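Local coordinates for putative decarboxylase involved in desferrioxamine biosynthesis (Erwinia amylovora, PDB 5O5C), which probably decarboxylates lysine to cadaverine with pyridoxal 5'-phosphate as cofactor, supplying the diamine used to build the siderophore desferrioxamine, at residues B[199-202]-B[203-206]; B[278-281]-B[282-286]; B[411-414]-B[415-419]. All coordinates share one frame; numbering follows the deposited sequence.

From the N terminus the three contacts follow in series, none nested in or crossing another. Contact 1 closes a beta turn in the loop from helix 195-198, leading into strand 207-212 of the large sheet. Contact 2 closes the first turn of helix 281-290, which links the adjacent parallel strands 262-269 and 294-299 of that sheet. Contact 3 closes no loop: it is a set of i to i+4 contacts late in helix 397-420, beside the small antiparallel sheet and helix 491-510. Nearest atoms are about 17 Å apart between contacts 1 and 2 and about 10 Å between contacts 2 and 3; contacts 1 and 3 lie on opposite sides of the chain's centre.

Contact 1: residues B[199-202]-B[203-206]; sequences GLPH and DAAK
A beta turn from P201 to A204 reverses the loop between helix 195-198 and strand 207-212. Its closing hydrogen bond runs from A204 N to P201 O at 3.1 Å, with a nearly straight N-H...O angle of 169°. The donor nonetheless stands above the carbonyl plane, 47° out of it, and so is not on a lone pair. H202 and D203 occupy the two corners with backbone torsions near those of a type I turn. Two residues on, K206 N bonds D203 O at 3.2 Å with the same i to i+3 spacing, and the chain thus passes into a short 3-10 segment.

The methyl of A204 is the apolar centre of the turn. L200 folds over it, bringing CD1 to 3.9 Å, CB to 4.0 Å and CD2 to 4.1 Å from A204 CB, so that the stem and both methyls of the leucine border the alanine methyl. The proline ring completes this patch through P201 CD, 4.2 Å from A204 CB. D203 answers the same proline from another direction: its chi1 of 73° sets CG between the backbone N and the carbonyl carbon, and its carboxylate swings back until D203 OD1 lies 3.9 Å from P201 CG. This is a van der Waals approach of oxygen to an aliphatic ring atom, at which the two side chains lie obliquely to each other.

L200 packs on R182 and P201 on C186 of helix 170-189, while A204 packs on L228. L200 also packs on L200 of the second subunit, which places this loop at the dimer interface. Beyond the turn, A205 O accepts a hydrogen bond from R208 NH1, and the backbone of K206 pairs with I262, leading the chain into strand 207-212 alongside strand 262-269.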
ATOM      1  N   GLY B 199      23.099  -6.690  -9.210  1.00 29.62           N
ATOM      2  CA  GLY B 199      23.055  -7.046  -7.822  1.00 29.46           C
ATOM      3  C   GLY B 199      24.270  -6.501  -7.119  1.00 30.74           C
ATOM      4  O   GLY B 199      24.933  -5.599  -7.636  1.00 27.79           O
ATOM      5  N   LEU B 200      24.562  -7.117  -5.971  1.00 36.63           N
ATOM      6  CA  LEU B 200      25.389  -6.553  -4.931  1.00 32.45           C
ATOM      7  C   LEU B 200      26.848  -6.800  -5.211  1.00 31.30           C
ATOM      8  O   LEU B 200      27.219  -7.927  -5.570  1.00 25.01           O
ATOM      9  CB  LEU B 200      25.080  -7.184  -3.581  1.00 32.33           C
ATOM     10  CG  LEU B 200      23.833  -6.977  -2.727  1.00 30.13           C
ATOM     11  CD1 LEU B 200      24.025  -7.839  -1.519  1.00 28.55           C
ATOM     12  CD2 LEU B 200      23.567  -5.526  -2.323  1.00 31.57           C
ATOM     13  N   PRO B 201      27.692  -5.757  -5.018  1.00 27.62           N
ATOM     14  CA  PRO B 201      29.100  -5.920  -5.285  1.00 31.26           C
ATOM     15  C   PRO B 201      29.784  -6.696  -4.164  1.00 34.07           C
ATOM     16  O   PRO B 201      29.215  -6.912  -3.049  1.00 30.45           O
ATOM     17  CB  PRO B 201      29.604  -4.478  -5.326  1.00 32.86           C
ATOM     18  CG  PRO B 201      28.792  -3.815  -4.273  1.00 31.86           C
ATOM     19  CD  PRO B 201      27.422  -4.443  -4.419  1.00 32.70           C
ATOM     20  N   HIS B 202      31.015  -7.092  -4.457  1.00 39.90           N
ATOM     21  CA  HIS B 202      31.755  -7.999  -3.600  1.00 38.54           C
ATOM     22  C   HIS B 202      31.747  -7.542  -2.154  1.00 37.00           C
ATOM     23  O   HIS B 202      31.469  -8.350  -1.265  1.00 39.15           O
ATOM     24  CB  HIS B 202      33.179  -8.221  -4.157  1.00 45.37           C
ATOM     25  CG  HIS B 202      33.243  -9.257  -5.255  1.00 54.73           C
ATOM     26  ND1 HIS B 202      34.384  -9.984  -5.540  1.00 62.29           N
ATOM     27  CD2 HIS B 202      32.293  -9.710  -6.109  1.00 55.78           C
ATOM     28  CE1 HIS B 202      34.140 -10.817  -6.536  1.00 58.73           C
ATOM     29  NE2 HIS B 202      32.878 -10.673  -6.896  1.00 57.59           N
ATOM     30  N   ASP B 203      31.985  -6.246  -1.918  1.00 33.06           N
ATOM     31  CA  ASP B 203      32.141  -5.751  -0.566  1.00 32.54           C
ATOM     32  C   ASP B 203      30.850  -5.304   0.187  1.00 29.30           C
ATOM     33  O   ASP B 203      30.978  -4.693   1.230  1.00 34.79           O
ATOM     34  CB  ASP B 203      33.229  -4.649  -0.522  1.00 35.13           C
ATOM     35  CG  ASP B 203      32.777  -3.337  -1.131  1.00 41.23           C
ATOM     36  OD1 ASP B 203      31.914  -3.361  -2.043  1.00 40.28           O
ATOM     37  OD2 ASP B 203      33.300  -2.279  -0.711  1.00 49.66           O
ATOM     38  N   ALA B 204      29.653  -5.653  -0.295  1.00 25.96           N
ATOM     39  CA  ALA B 204      28.363  -5.375   0.401  1.00 25.64           C
ATOM     40  C   ALA B 204      28.208  -5.976   1.799  1.00 25.64           C
ATOM     41  O   ALA B 204      27.637  -5.371   2.732  1.00 25.80           O
ATOM     42  CB  ALA B 204      27.183  -5.783  -0.479  1.00 27.10           C
ATOM     43  N   ALA B 205      28.726  -7.169   1.997  1.00 23.80           N
ATOM     44  CA  ALA B 205      28.624  -7.749   3.316  1.00 23.98           C
ATOM     45  C   ALA B 205      29.277  -6.866   4.397  1.00 24.86           C
ATOM     46  O   ALA B 205      29.011  -7.047   5.565  1.00 21.16           O
ATOM     47  CB  ALA B 205      29.183  -9.152   3.335  1.00 21.00           C
ATOM     48  N   LYS B 206      30.108  -5.894   4.018  1.00 28.95           N
ATOM     49  CA  LYS B 206      30.760  -5.054   5.029  1.00 30.18           C
ATOM     50  C   LYS B 206      29.936  -3.834   5.411  1.00 33.04           C
ATOM     51  O   LYS B 206      30.190  -3.250   6.454  1.00 30.46           O
ATOM     52  CB  LYS B 206      32.137  -4.634   4.559  1.00 34.06           C
ATOM     53  CG  LYS B 206      33.077  -5.781   4.212  1.00 35.41           C
ATOM     54  CD  LYS B 206      34.318  -5.224   3.518  1.00 38.38           C
ATOM     55  CE  LYS B 206      35.532  -6.126   3.622  1.00 39.18           C
ATOM     56  NZ  LYS B 206      36.690  -5.488   2.913  1.00 39.67           N
TER

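Contact 2: residues B[278-281]-B[282-286]; sequences IDPL and GAISE
I284 carries its CG1 anti to the carbonyl carbon and beside its own backbone N (chi1 -64°), and chi2 of 168° extends the chain from there, so the branch runs back along the helix toward D279 and P280. I284 CG1 passes 3.2 Å from P280 O, and I284 CD1 ends 3.9 Å from D279 CB and 4.1 Å from P280 CD. The isoleucine thus crosses the P280 ring obliquely while touching the stem of D279. At its CB the ring also meets A283, with P280 CB 4.3 Å from A283 CB.

P280 is the N-cap of helix 281-290, and its carbonyl opens the helical bonding: I284 N reaches P280 O at 3.2 Å, nearly straight at 167°. One residue on, S285 N bonds L281 O at 3.0 Å, while S285 CB comes to 3.4 Å from the same oxygen. The helix is the connection of a beta-alpha-beta crossover between the neighbouring parallel strands 262-269 and 294-299, in the large domain of this fold-type I, aspartate aminotransferase-like enzyme. L281 and I284 supply its inward side: both pack on A268 and M295, L281 also on V297 and I284 on V266.

The carboxylate of D279 is satisfied by partners beyond 278-286. OD2 accepts from T269 N, at the end of strand 262-269, and OD1 from M244 N, in the loop before helix 246-258. The D279 side chain lies about 9 Å from the bound pyridoxal phosphate.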
ATOM      1  N   ILE B 278      13.200  12.454  20.053  1.00 20.00           N
ATOM      2  CA  ILE B 278      13.691  13.031  18.815  1.00 21.46           C
ATOM      3  C   ILE B 278      15.196  12.905  18.927  1.00 21.60           C
ATOM      4  O   ILE B 278      15.771  13.521  19.833  1.00 23.44           O
ATOM      5  CB  ILE B 278      13.251  14.511  18.681  1.00 19.88           C
ATOM      6  CG1 ILE B 278      11.737  14.588  18.361  1.00 20.15           C
ATOM      7  CG2 ILE B 278      14.035  15.226  17.591  1.00 23.58           C
ATOM      8  CD1 ILE B 278      11.038  15.866  18.784  1.00 19.94           C
ATOM      9  N   ASP B 279      15.801  12.081  18.067  1.00 20.49           N
ATOM     10  CA  ASP B 279      17.262  11.993  17.960  1.00 24.10           C
ATOM     11  C   ASP B 279      17.845  13.411  17.573  1.00 24.07           C
ATOM     12  O   ASP B 279      17.116  14.277  17.066  1.00 25.90           O
ATOM     13  CB  ASP B 279      17.701  10.893  16.968  1.00 25.76           C
ATOM     14  CG  ASP B 279      17.295   9.439  17.396  1.00 28.57           C
ATOM     15  OD1 ASP B 279      16.990   9.174  18.569  1.00 29.04           O
ATOM     16  OD2 ASP B 279      17.273   8.540  16.514  1.00 26.68           O
ATOM     17  N   PRO B 280      19.122  13.676  17.893  1.00 26.96           N
ATOM     18  CA  PRO B 280      19.757  15.031  17.646  1.00 23.92           C
ATOM     19  C   PRO B 280      20.125  15.146  16.195  1.00 23.29           C
ATOM     20  O   PRO B 280      21.134  14.562  15.752  1.00 24.15           O
ATOM     21  CB  PRO B 280      21.023  15.023  18.525  1.00 22.65           C
ATOM     22  CG  PRO B 280      21.164  13.667  19.025  1.00 26.04           C
ATOM     23  CD  PRO B 280      19.952  12.819  18.770  1.00 24.61           C
ATOM     24  N   LEU B 281      19.305  15.848  15.428  1.00 24.87           N
ATOM     25  CA  LEU B 281      19.415  15.774  13.977  1.00 25.16           C
ATOM     26  C   LEU B 281      20.670  16.434  13.476  1.00 25.92           C
ATOM     27  O   LEU B 281      21.420  15.845  12.665  1.00 22.00           O
ATOM     28  CB  LEU B 281      18.158  16.359  13.333  1.00 25.86           C
ATOM     29  CG  LEU B 281      16.875  15.560  13.668  1.00 27.57           C
ATOM     30  CD1 LEU B 281      15.668  16.178  12.965  1.00 27.87           C
ATOM     31  CD2 LEU B 281      17.009  14.095  13.276  1.00 28.99           C
ATOM     32  N   GLY B 282      20.906  17.653  13.974  1.00 25.65           N
ATOM     33  CA  GLY B 282      22.107  18.412  13.657  1.00 27.83           C
ATOM     34  C   GLY B 282      23.405  17.667  13.874  1.00 27.07           C
ATOM     35  O   GLY B 282      24.207  17.555  12.976  1.00 28.12           O
ATOM     36  N   ALA B 283      23.597  17.104  15.054  1.00 30.46           N
ATOM     37  CA  ALA B 283      24.807  16.346  15.344  1.00 26.83           C
ATOM     38  C   ALA B 283      24.985  15.099  14.435  1.00 27.21           C
ATOM     39  O   ALA B 283      26.049  14.862  13.870  1.00 24.63           O
ATOM     40  CB  ALA B 283      24.811  15.961  16.775  1.00 27.42           C
ATOM     41  N   ILE B 284      23.913  14.334  14.263  1.00 25.20           N
ATOM     42  CA  ILE B 284      23.949  13.192  13.378  1.00 26.34           C
ATOM     43  C   ILE B 284      24.348  13.563  11.950  1.00 23.17           C
ATOM     44  O   ILE B 284      25.040  12.810  11.311  1.00 28.37           O
ATOM     45  CB  ILE B 284      22.631  12.390  13.426  1.00 24.59           C
ATOM     46  CG1 ILE B 284      22.460  11.802  14.823  1.00 25.09           C
ATOM     47  CG2 ILE B 284      22.671  11.252  12.437  1.00 25.87           C
ATOM     48  CD1 ILE B 284      21.109  11.217  15.134  1.00 28.24           C
ATOM     49  N   SER B 285      23.865  14.692  11.459  1.00 26.95           N
ATOM     50  CA  SER B 285      24.089  15.140  10.090  1.00 27.53           C
ATOM     51  C   SER B 285      25.555  15.575   9.861  1.00 29.69           C
ATOM     52  O   SER B 285      26.070  15.404   8.775  1.00 30.14           O
ATOM     53  CB  SER B 285      23.141  16.298   9.774  1.00 27.86           C
ATOM     54  OG  SER B 285      23.434  16.891   8.525  1.00 27.51           O
ATOM     55  N   GLU B 286      26.196  16.147  10.890  1.00 31.78           N
ATOM     56  CA  GLU B 286      27.650  16.457  10.869  1.00 33.53           C
ATOM     57  C   GLU B 286      28.505  15.144  10.830  1.00 32.00           C
ATOM     58  O   GLU B 286      29.432  14.987  10.015  1.00 31.63           O
ATOM     59  CB  GLU B 286      28.067  17.328  12.072  1.00 36.04           C
ATOM     60  CG  GLU B 286      26.977  18.243  12.648  1.00 43.48           C
ATOM     61  CD  GLU B 286      27.493  19.399  13.492  1.00 49.70           C
ATOM     62  OE1 GLU B 286      28.607  19.278  14.069  1.00 62.67           O
ATOM     63  OE2 GLU B 286      26.768  20.417  13.596  1.00 48.12           O
TER

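Contact 3: residues B[411-414]-B[415-419]; sequences TQIA and HQLLN
Q416 lies over the backbone carbonyl of Q412, its CG 3.3 Å from Q412 O, because chi1 of -71° keeps CG anti to the carbonyl carbon and sends it back toward the preceding turn. Farther out the extended stem carries Q416 OE1 across I413, 4.2 Å from I413 CG1. Two leucines repeat the pattern one residue apart: L417 CG settles 3.3 Å from I413 O and L418 CG 3.2 Å from A414 O. I413 and L417 also touch loosely, CG2 to CD1. H415 departs from this, as its chi1 of 176° turns the imidazole toward P430, V426 and Q435.

Beneath these side chains run four consecutive i to i+4 hydrogen bonds. H415 N to T411 O measures 2.9 Å and L418 N to A414 O 2.8 Å, each with an N-H...O angle near 160°, evidence of a regular alpha-helix through this part of helix 397-420. A414 and L417 face I494 and L418 faces I498 on helix 491-510; L418 also packs on strands 424-426 and 434-439.

T411 OG1 adds a side-chain to backbone bond within the helix, to I407 O. The four bonds give every carbonyl from T411 to A414 its helical donor; A414 and L418 are buried against helix 491-510, L418 also against the small sheet, while I413, Q416 and N419 lie exposed.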
ATOM      1  N   THR B 411      -0.402  15.869  26.798  1.00 24.88           N
ATOM      2  CA  THR B 411       0.588  14.839  27.210  1.00 24.56           C
ATOM      3  C   THR B 411       1.460  15.323  28.379  1.00 25.18           C
ATOM      4  O   THR B 411       1.924  14.523  29.225  1.00 20.59           O
ATOM      5  CB  THR B 411       1.541  14.484  26.024  1.00 25.64           C
ATOM      6  OG1 THR B 411       0.775  14.264  24.861  1.00 21.80           O
ATOM      7  CG2 THR B 411       2.390  13.263  26.280  1.00 23.80           C
ATOM      8  N   GLN B 412       1.731  16.627  28.375  1.00 26.32           N
ATOM      9  CA  GLN B 412       2.417  17.296  29.495  1.00 28.12           C
ATOM     10  C   GLN B 412       1.604  17.240  30.758  1.00 23.67           C
ATOM     11  O   GLN B 412       2.166  17.093  31.804  1.00 23.51           O
ATOM     12  CB  GLN B 412       2.747  18.756  29.166  1.00 32.32           C
ATOM     13  CG  GLN B 412       3.810  18.918  28.099  1.00 34.33           C
ATOM     14  CD  GLN B 412       5.118  18.291  28.511  1.00 37.36           C
ATOM     15  OE1 GLN B 412       5.444  18.245  29.694  1.00 42.12           O
ATOM     16  NE2 GLN B 412       5.874  17.792  27.538  1.00 37.61           N
ATOM     17  N   ILE B 413       0.291  17.351  30.636  1.00 23.01           N
ATOM     18  CA  ILE B 413      -0.642  17.209  31.734  1.00 23.81           C
ATOM     19  C   ILE B 413      -0.689  15.765  32.212  1.00 27.81           C
ATOM     20  O   ILE B 413      -0.677  15.519  33.431  1.00 32.22           O
ATOM     21  CB  ILE B 413      -2.038  17.813  31.403  1.00 22.94           C
ATOM     22  CG1 ILE B 413      -1.952  19.344  31.490  1.00 22.99           C
ATOM     23  CG2 ILE B 413      -3.134  17.338  32.339  1.00 19.87           C
ATOM     24  CD1 ILE B 413      -3.183  20.064  31.059  1.00 24.50           C
ATOM     25  N   ALA B 414      -0.696  14.815  31.289  1.00 27.59           N
ATOM     26  CA  ALA B 414      -0.705  13.400  31.698  1.00 28.99           C
ATOM     27  C   ALA B 414       0.603  13.030  32.403  1.00 28.34           C
ATOM     28  O   ALA B 414       0.582  12.334  33.424  1.00 24.08           O
ATOM     29  CB  ALA B 414      -1.014  12.478  30.539  1.00 28.56           C
ATOM     30  N   HIS B 415       1.726  13.534  31.900  1.00 28.78           N
ATOM     31  CA  HIS B 415       3.003  13.331  32.565  1.00 28.88           C
ATOM     32  C   HIS B 415       2.966  13.869  33.994  1.00 30.60           C
ATOM     33  O   HIS B 415       3.439  13.200  34.918  1.00 30.65           O
ATOM     34  CB  HIS B 415       4.142  14.015  31.827  1.00 31.71           C
ATOM     35  CG  HIS B 415       5.450  13.894  32.538  1.00 30.41           C
ATOM     36  ND1 HIS B 415       6.102  14.977  33.095  1.00 32.87           N
ATOM     37  CD2 HIS B 415       6.194  12.807  32.834  1.00 28.26           C
ATOM     38  CE1 HIS B 415       7.207  14.563  33.689  1.00 32.17           C
ATOM     39  NE2 HIS B 415       7.283  13.248  33.550  1.00 35.87           N
ATOM     40  N   GLN B 416       2.395  15.072  34.161  1.00 30.63           N
ATOM     41  CA  GLN B 416       2.180  15.620  35.480  1.00 31.68           C
ATOM     42  C   GLN B 416       1.348  14.683  36.335  1.00 31.25           C
ATOM     43  O   GLN B 416       1.786  14.338  37.425  1.00 35.84           O
ATOM     44  CB  GLN B 416       1.586  17.033  35.440  1.00 34.33           C
ATOM     45  CG  GLN B 416       2.575  18.063  34.946  1.00 35.53           C
ATOM     46  CD  GLN B 416       2.011  19.479  34.929  1.00 42.57           C
ATOM     47  OE1 GLN B 416       0.840  19.704  34.602  1.00 44.02           O
ATOM     48  NE2 GLN B 416       2.855  20.449  35.286  1.00 44.95           N
ATOM     49  N   LEU B 417       0.212  14.214  35.838  1.00 32.40           N
ATOM     50  CA  LEU B 417      -0.688  13.341  36.636  1.00 33.09           C
ATOM     51  C   LEU B 417      -0.122  11.973  36.977  1.00 33.05           C
ATOM     52  O   LEU B 417      -0.465  11.413  38.024  1.00 36.37           O
ATOM     53  CB  LEU B 417      -1.981  13.069  35.901  1.00 33.48           C
ATOM     54  CG  LEU B 417      -2.911  14.186  35.530  1.00 38.44           C
ATOM     55  CD1 LEU B 417      -3.931  13.654  34.532  1.00 38.17           C
ATOM     56  CD2 LEU B 417      -3.553  14.757  36.778  1.00 43.41           C
ATOM     57  N   LEU B 418       0.664  11.411  36.054  1.00 31.01           N
ATOM     58  CA  LEU B 418       1.332  10.137  36.242  1.00 32.73           C
ATOM     59  C   LEU B 418       2.431  10.243  37.307  1.00 33.76           C
ATOM     60  O   LEU B 418       2.515   9.369  38.191  1.00 32.78           O
ATOM     61  CB  LEU B 418       1.932   9.605  34.921  1.00 30.44           C
ATOM     62  CG  LEU B 418       0.913   9.184  33.836  1.00 31.91           C
ATOM     63  CD1 LEU B 418       1.631   8.863  32.562  1.00 32.01           C
ATOM     64  CD2 LEU B 418       0.058   8.008  34.216  1.00 33.96           C
ATOM     65  N   ASN B 419       3.244  11.302  37.215  1.00 30.84           N
ATOM     66  CA  ASN B 419       4.376  11.517  38.112  1.00 33.53           C
ATOM     67  C   ASN B 419       3.877  11.786  39.524  1.00 36.09           C
ATOM     68  O   ASN B 419       4.302  11.152  40.462  1.00 39.50           O
ATOM     69  CB  ASN B 419       5.257  12.678  37.605  1.00 34.70           C
ATOM     70  CG  ASN B 419       6.619  12.715  38.263  1.00 36.15           C
ATOM     71  OD1 ASN B 419       7.268  11.670  38.465  1.00 37.26           O
ATOM     72  ND2 ASN B 419       7.075  13.917  38.591  1.00 35.39           N
TER